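PDB 5U31: CRISPR-associated endonuclease Cas12b from Alicyclobacillus acidoterrestris, which cleaves target DNA as an RNA-guided endonuclease of a bacterial CRISPR antiviral defence system, after recognising a protospacer adjacent motif. Local coordinates for residues 124-138 and 176-190. The protein carries 3 engineered substitutions. Sequence-based numbering, arbitrary orientation.
Sequences KFLSPLADKDAVGGL and TADVLRALADFGLKP. With nucleotides of chain D.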
loop_
_atom_site.group_PDB
_atom_site.type_symbol
_atom_site.label_atom_id
_atom_site.label_comp_id
_atom_site.label_asym_id
_atom_site.label_seq_id
_atom_site.Cartn_x
_atom_site.Cartn_y
_atom_site.Cartn_z
ATOM N N LYS A 124 -25.562 0.659 -27.164
ATOM C CA LYS A 124 -25.887 1.415 -28.362
ATOM C C LYS A 124 -25.520 0.646 -29.619
ATOM O O LYS A 124 -26.194 0.785 -30.644
ATOM C CB LYS A 124 -25.177 2.769 -28.314
ATOM C CG LYS A 124 -25.536 3.739 -29.413
ATOM C CD LYS A 124 -24.813 5.058 -29.185
ATOM C CE LYS A 124 -25.127 6.061 -30.277
ATOM N NZ LYS A 124 -24.388 7.335 -30.090
ATOM N N PHE A 125 -24.489 -0.200 -29.552
ATOM C CA PHE A 125 -23.853 -0.715 -30.754
ATOM C C PHE A 125 -24.016 -2.209 -30.989
ATOM O O PHE A 125 -23.895 -2.642 -32.140
ATOM C CB PHE A 125 -22.352 -0.394 -30.732
ATOM C CG PHE A 125 -22.029 1.020 -31.113
ATOM C CD1 PHE A 125 -21.851 1.991 -30.142
ATOM C CD2 PHE A 125 -21.899 1.376 -32.443
ATOM C CE1 PHE A 125 -21.549 3.294 -30.493
ATOM C CE2 PHE A 125 -21.600 2.676 -32.802
ATOM C CZ PHE A 125 -21.425 3.637 -31.825
ATOM N N LEU A 126 -24.269 -3.010 -29.952
ATOM C CA LEU A 126 -24.259 -4.458 -30.148
ATOM C C LEU A 126 -25.275 -4.874 -31.204
ATOM O O LEU A 126 -24.955 -5.641 -32.120
ATOM C CB LEU A 126 -24.525 -5.185 -28.829
ATOM C CG LEU A 126 -24.478 -6.712 -28.960
ATOM C CD1 LEU A 126 -23.178 -7.135 -29.607
ATOM C CD2 LEU A 126 -24.629 -7.387 -27.616
ATOM N N SER A 127 -26.504 -4.362 -31.104
ATOM C CA SER A 127 -27.510 -4.720 -32.102
ATOM C C SER A 127 -27.190 -4.123 -33.466
ATOM O O SER A 127 -27.179 -4.878 -34.455
ATOM C CB SER A 127 -28.905 -4.331 -31.604
ATOM O OG SER A 127 -29.526 -5.416 -30.934
ATOM N N PRO A 128 -26.904 -2.821 -33.606
ATOM C CA PRO A 128 -26.530 -2.313 -34.935
ATOM C C PRO A 128 -25.320 -3.005 -35.540
ATOM O O PRO A 128 -25.201 -3.051 -36.769
ATOM C CB PRO A 128 -26.258 -0.826 -34.675
ATOM C CG PRO A 128 -27.074 -0.504 -33.491
ATOM C CD PRO A 128 -27.015 -1.722 -32.630
ATOM N N LEU A 129 -24.421 -3.555 -34.725
ATOM C CA LEU A 129 -23.256 -4.237 -35.268
ATOM C C LEU A 129 -23.448 -5.742 -35.417
ATOM O O LEU A 129 -22.641 -6.387 -36.093
ATOM C CB LEU A 129 -22.023 -3.968 -34.403
ATOM C CG LEU A 129 -21.543 -2.523 -34.241
ATOM C CD1 LEU A 129 -20.341 -2.491 -33.329
ATOM C CD2 LEU A 129 -21.209 -1.902 -35.576
ATOM N N ALA A 130 -24.480 -6.328 -34.814
ATOM C CA ALA A 130 -24.668 -7.771 -34.903
ATOM C C ALA A 130 -26.053 -8.196 -35.354
ATOM O O ALA A 130 -26.214 -9.349 -35.775
ATOM C CB ALA A 130 -24.361 -8.440 -33.555
ATOM N N ASP A 131 -27.052 -7.323 -35.289
ATOM C CA ASP A 131 -28.403 -7.663 -35.710
ATOM C C ASP A 131 -28.562 -7.316 -37.183
ATOM O O ASP A 131 -28.335 -6.169 -37.586
ATOM C CB ASP A 131 -29.433 -6.917 -34.862
ATOM C CG ASP A 131 -30.818 -7.507 -34.965
ATOM O OD1 ASP A 131 -31.398 -7.827 -33.908
ATOM O OD2 ASP A 131 -31.324 -7.654 -36.096
ATOM N N LYS A 132 -28.944 -8.313 -37.983
ATOM C CA LYS A 132 -29.133 -8.096 -39.412
ATOM C C LYS A 132 -30.153 -7.001 -39.688
ATOM O O LYS A 132 -30.014 -6.258 -40.666
ATOM C CB LYS A 132 -29.569 -9.401 -40.077
ATOM C CG LYS A 132 -28.925 -9.681 -41.418
ATOM C CD LYS A 132 -29.166 -11.127 -41.828
ATOM C CE LYS A 132 -28.240 -11.557 -42.956
ATOM N NZ LYS A 132 -28.416 -12.998 -43.305
ATOM N N ASP A 133 -31.176 -6.875 -38.841
ATOM C CA ASP A 133 -32.288 -5.966 -39.086
ATOM C C ASP A 133 -32.332 -4.814 -38.094
ATOM O O ASP A 133 -33.392 -4.213 -37.897
ATOM C CB ASP A 133 -33.613 -6.728 -39.048
ATOM C CG ASP A 133 -33.610 -7.955 -39.941
ATOM O OD1 ASP A 133 -33.332 -7.824 -41.155
ATOM O OD2 ASP A 133 -33.885 -9.057 -39.419
ATOM N N ALA A 134 -31.207 -4.492 -37.464
ATOM C CA ALA A 134 -31.210 -3.476 -36.422
ATOM C C ALA A 134 -31.407 -2.086 -37.009
ATOM O O ALA A 134 -30.944 -1.782 -38.113
ATOM C CB ALA A 134 -29.913 -3.522 -35.622
ATOM N N VAL A 135 -32.115 -1.245 -36.258
ATOM C CA VAL A 135 -32.359 0.146 -36.614
ATOM C C VAL A 135 -31.800 1.102 -35.578
ATOM O O VAL A 135 -31.966 2.318 -35.714
ATOM C CB VAL A 135 -33.861 0.415 -36.827
ATOM C CG1 VAL A 135 -34.061 1.507 -37.849
ATOM C CG2 VAL A 135 -34.570 -0.852 -37.270
ATOM N N GLY A 136 -31.151 0.590 -34.542
ATOM C CA GLY A 136 -30.561 1.449 -33.539
ATOM C C GLY A 136 -29.362 2.223 -34.055
ATOM O O GLY A 136 -28.771 1.903 -35.088
ATOM N N GLY A 137 -29.004 3.259 -33.299
ATOM C CA GLY A 137 -27.933 4.188 -33.631
ATOM C C GLY A 137 -28.320 5.230 -34.654
ATOM O O GLY A 137 -27.814 6.357 -34.625
ATOM N N LEU A 138 -29.215 4.866 -35.572
ATOM C CA LEU A 138 -29.761 5.814 -36.528
ATOM C C LEU A 138 -30.732 6.726 -35.792
ATOM O O LEU A 138 -30.702 6.803 -34.557
ATOM C CB LEU A 138 -30.429 5.068 -37.683
ATOM C CG LEU A 138 -29.625 3.869 -38.221
ATOM C CD1 LEU A 138 -30.414 2.982 -39.172
ATOM C CD2 LEU A 138 -28.342 4.340 -38.889
ATOM N N THR A 176 -22.220 8.415 -35.206
ATOM C CA THR A 176 -22.700 7.036 -35.156
ATOM C C THR A 176 -23.549 6.700 -36.377
ATOM O O THR A 176 -23.327 5.681 -37.040
ATOM C CB THR A 176 -23.510 6.802 -33.883
ATOM O OG1 THR A 176 -22.734 7.183 -32.741
ATOM C CG2 THR A 176 -23.885 5.340 -33.772
ATOM N N ALA A 177 -24.530 7.551 -36.685
ATOM C CA ALA A 177 -25.453 7.253 -37.772
ATOM C C ALA A 177 -24.731 7.172 -39.106
ATOM O O ALA A 177 -25.081 6.349 -39.959
ATOM C CB ALA A 177 -26.559 8.304 -37.823
ATOM N N ASP A 178 -23.714 8.011 -39.308
ATOM C CA ASP A 178 -22.997 7.980 -40.579
ATOM C C ASP A 178 -22.104 6.750 -40.682
ATOM O O ASP A 178 -22.060 6.097 -41.732
ATOM C CB ASP A 178 -22.185 9.261 -40.763
ATOM C CG ASP A 178 -23.061 10.481 -40.982
ATOM O OD1 ASP A 178 -23.451 11.126 -39.985
ATOM O OD2 ASP A 178 -23.364 10.794 -42.153
ATOM N N VAL A 179 -21.394 6.411 -39.604
ATOM C CA VAL A 179 -20.575 5.202 -39.617
ATOM C C VAL A 179 -21.443 3.975 -39.856
ATOM O O VAL A 179 -21.096 3.100 -40.658
ATOM C CB VAL A 179 -19.772 5.076 -38.310
ATOM C CG1 VAL A 179 -19.199 3.676 -38.186
ATOM C CG2 VAL A 179 -18.659 6.108 -38.275
ATOM N N LEU A 180 -22.587 3.896 -39.174
ATOM C CA LEU A 180 -23.488 2.766 -39.373
ATOM C C LEU A 180 -23.954 2.686 -40.819
ATOM O O LEU A 180 -23.919 1.614 -41.436
ATOM C CB LEU A 180 -24.685 2.873 -38.432
ATOM C CG LEU A 180 -24.383 2.609 -36.961
ATOM C CD1 LEU A 180 -25.648 2.755 -36.138
ATOM C CD2 LEU A 180 -23.777 1.226 -36.799
ATOM N N ARG A 181 -24.391 3.814 -41.381
ATOM C CA ARG A 181 -24.845 3.804 -42.765
ATOM C C ARG A 181 -23.703 3.479 -43.718
ATOM O O ARG A 181 -23.910 2.802 -44.729
ATOM C CB ARG A 181 -25.492 5.140 -43.121
ATOM C CG ARG A 181 -26.902 5.293 -42.587
ATOM C CD ARG A 181 -27.580 6.514 -43.184
ATOM N NE ARG A 181 -27.711 7.607 -42.224
ATOM C CZ ARG A 181 -28.827 7.883 -41.556
ATOM N NH1 ARG A 181 -28.858 8.900 -40.704
ATOM N NH2 ARG A 181 -29.914 7.144 -41.742
ATOM N N ALA A 182 -22.490 3.942 -43.410
ATOM C CA ALA A 182 -21.340 3.570 -44.226
ATOM C C ALA A 182 -21.101 2.067 -44.166
ATOM O O ALA A 182 -20.937 1.412 -45.203
ATOM C CB ALA A 182 -20.096 4.332 -43.772
ATOM N N LEU A 183 -21.076 1.501 -42.954
ATOM C CA LEU A 183 -20.970 0.051 -42.815
ATOM C C LEU A 183 -22.036 -0.660 -43.640
ATOM O O LEU A 183 -21.745 -1.641 -44.332
ATOM C CB LEU A 183 -21.072 -0.352 -41.341
ATOM C CG LEU A 183 -19.846 -0.076 -40.462
ATOM C CD1 LEU A 183 -20.192 -0.142 -38.987
ATOM C CD2 LEU A 183 -18.747 -1.062 -40.771
ATOM N N ALA A 184 -23.272 -0.160 -43.600
ATOM C CA ALA A 184 -24.348 -0.799 -44.349
ATOM C C ALA A 184 -24.069 -0.786 -45.846
ATOM O O ALA A 184 -24.240 -1.806 -46.523
ATOM C CB ALA A 184 -25.677 -0.113 -44.041
ATOM N N ASP A 185 -23.616 0.353 -46.381
ATOM C CA ASP A 185 -23.362 0.458 -47.816
ATOM C C ASP A 185 -22.231 -0.451 -48.263
ATOM O O ASP A 185 -22.163 -0.808 -49.444
ATOM C CB ASP A 185 -23.044 1.904 -48.196
ATOM C CG ASP A 185 -24.148 2.867 -47.806
ATOM O OD1 ASP A 185 -25.321 2.438 -47.764
ATOM O OD2 ASP A 185 -23.847 4.050 -47.542
ATOM N N PHE A 186 -21.342 -0.826 -47.350
ATOM C CA PHE A 186 -20.235 -1.715 -47.654
ATOM C C PHE A 186 -20.561 -3.175 -47.361
ATOM O O PHE A 186 -19.646 -4.002 -47.274
ATOM C CB PHE A 186 -18.993 -1.282 -46.876
ATOM C CG PHE A 186 -18.356 -0.033 -47.396
ATOM C CD1 PHE A 186 -18.347 0.247 -48.754
ATOM C CD2 PHE A 186 -17.753 0.862 -46.528
ATOM C CE1 PHE A 186 -17.745 1.400 -49.237
ATOM C CE2 PHE A 186 -17.151 2.016 -47.004
ATOM C CZ PHE A 186 -17.148 2.284 -48.359
ATOM N N GLY A 187 -21.839 -3.508 -47.200
ATOM C CA GLY A 187 -22.221 -4.880 -46.933
ATOM C C GLY A 187 -21.831 -5.411 -45.577
ATOM O O GLY A 187 -21.848 -6.628 -45.376
ATOM N N LEU A 188 -21.467 -4.538 -44.639
ATOM C CA LEU A 188 -21.117 -4.929 -43.282
ATOM C C LEU A 188 -22.245 -4.654 -42.295
ATOM O O LEU A 188 -21.980 -4.336 -41.130
ATOM C CB LEU A 188 -19.845 -4.206 -42.845
ATOM C CG LEU A 188 -18.642 -4.380 -43.769
ATOM C CD1 LEU A 188 -17.595 -3.316 -43.484
ATOM C CD2 LEU A 188 -18.056 -5.782 -43.616
ATOM N N LYS A 189 -23.501 -4.761 -42.743
ATOM C CA LYS A 189 -24.625 -4.430 -41.867
ATOM C C LYS A 189 -24.631 -5.289 -40.616
ATOM O O LYS A 189 -24.821 -4.740 -39.517
ATOM C CB LYS A 189 -25.946 -4.537 -42.632
ATOM C CG LYS A 189 -27.157 -4.190 -41.786
ATOM C CD LYS A 189 -27.090 -2.752 -41.302
ATOM C CE LYS A 189 -28.394 -2.339 -40.644
ATOM N NZ LYS A 189 -28.718 -3.242 -39.514
ATOM N N PRO A 190 -24.448 -6.598 -40.690
ATOM C CA PRO A 190 -23.895 -7.294 -39.526
ATOM C C PRO A 190 -22.380 -7.277 -39.630
ATOM O O PRO A 190 -21.813 -7.887 -40.540
ATOM C CB PRO A 190 -24.476 -8.712 -39.636
ATOM C CG PRO A 190 -25.432 -8.672 -40.813
ATOM C CD PRO A 190 -24.967 -7.551 -41.679
ATOM P P DT D 6 -32.825 -2.000 -32.567
ATOM O OP1 DT D 6 -33.462 -1.600 -33.841
ATOM O OP2 DT D 6 -31.404 -2.433 -32.503
ATOM O "O5'" DT D 6 -32.984 -0.797 -31.524
ATOM C "C5'" DT D 6 -34.202 -0.108 -31.422
ATOM C "C4'" DT D 6 -34.160 0.858 -30.259
ATOM O "O4'" DT D 6 -34.139 0.131 -29.024
ATOM C "C3'" DT D 6 -32.915 1.729 -30.200
ATOM O "O3'" DT D 6 -33.148 2.953 -30.857
ATOM C "C2'" DT D 6 -32.680 1.936 -28.692
ATOM C "C1'" DT D 6 -33.718 1.026 -28.032
ATOM N N1 DT D 6 -33.191 0.269 -26.874
ATOM C C2 DT D 6 -33.660 0.573 -25.622
ATOM O O2 DT D 6 -34.503 1.428 -25.420
ATOM N N3 DT D 6 -33.112 -0.164 -24.607
ATOM C C4 DT D 6 -32.158 -1.154 -24.719
ATOM O O4 DT D 6 -31.730 -1.762 -23.742
ATOM C C5 DT D 6 -31.698 -1.420 -26.065
ATOM C C7 DT D 6 -30.658 -2.470 -26.314
ATOM C C6 DT D 6 -32.233 -0.704 -27.067
ATOM P P DT D 7 -31.989 4.062 -30.931
ATOM O OP1 DT D 7 -32.332 4.974 -32.048
ATOM O OP2 DT D 7 -30.677 3.374 -30.917
ATOM O "O5'" DT D 7 -32.164 4.884 -29.575
ATOM C "C5'" DT D 7 -33.319 5.663 -29.378
ATOM C "C4'" DT D 7 -33.331 6.249 -27.989
ATOM O "O4'" DT D 7 -33.265 5.171 -27.015
ATOM C "C3'" DT D 7 -32.151 7.183 -27.671
ATOM O "O3'" DT D 7 -32.628 8.333 -26.972
ATOM C "C2'" DT D 7 -31.266 6.313 -26.785
ATOM C "C1'" DT D 7 -32.313 5.508 -26.042
ATOM N N1 DT D 7 -31.779 4.268 -25.428
ATOM C C2 DT D 7 -32.058 4.000 -24.107
ATOM O O2 DT D 7 -32.738 4.727 -23.406
ATOM N N3 DT D 7 -31.508 2.845 -23.631
ATOM C C4 DT D 7 -30.722 1.949 -24.326
ATOM O O4 DT D 7 -30.272 0.939 -23.809
ATOM C C5 DT D 7 -30.466 2.286 -25.703
ATOM C C7 DT D 7 -29.618 1.387 -26.550
ATOM C C6 DT D 7 -30.993 3.422 -26.181
#
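L180 of helix 176-185 packs against P128 and the G136-G137 backbone, in the angle between the end of helix 118-130 and the loop that follows it, within the REC1 (Helical-1) domain. The two helical segments run nearly parallel, their axes 11.1 Å apart and inclined by 18°. The close-packed part centres on the L180 methyls: CD2 lies 3.9 Å from P128 CB, while CD1 meets the backbone of G136 and G137. With L180 CG beside its own backbone N (chi1 -72°), both branches are directed at this corner. Deeper in, L129 CD2 touches L183 CD1, and helix 93-107 packs against L183 from outside the pair. Toward the start of helix 176-185, T176 divides its two branches: CG2 sits obliquely 3.6 Å from F125 CZ, and OG1 accepts a hydrogen bond from K124 NZ at the end of an extended chain.

The solvent side is looser. K132, poorly ordered, brings CG 3.7 Å from P190 CG. L138 CD2 packs on L180 CB and, at the exposed margin, lies over one face of the R181 guanidinium, toward its rim. On the DNA side, the loop's backbone grips consecutive phosphates: V135 N donates to OP1 of DT6 of chain D, and G137 N to OP2 of DT7 of chain D. The K189 chain, bent at chi2 and chi4, curls back against this loop, where its NZ donates to A134 O at 3.0 Å, tilted 16° from the carbonyl plane.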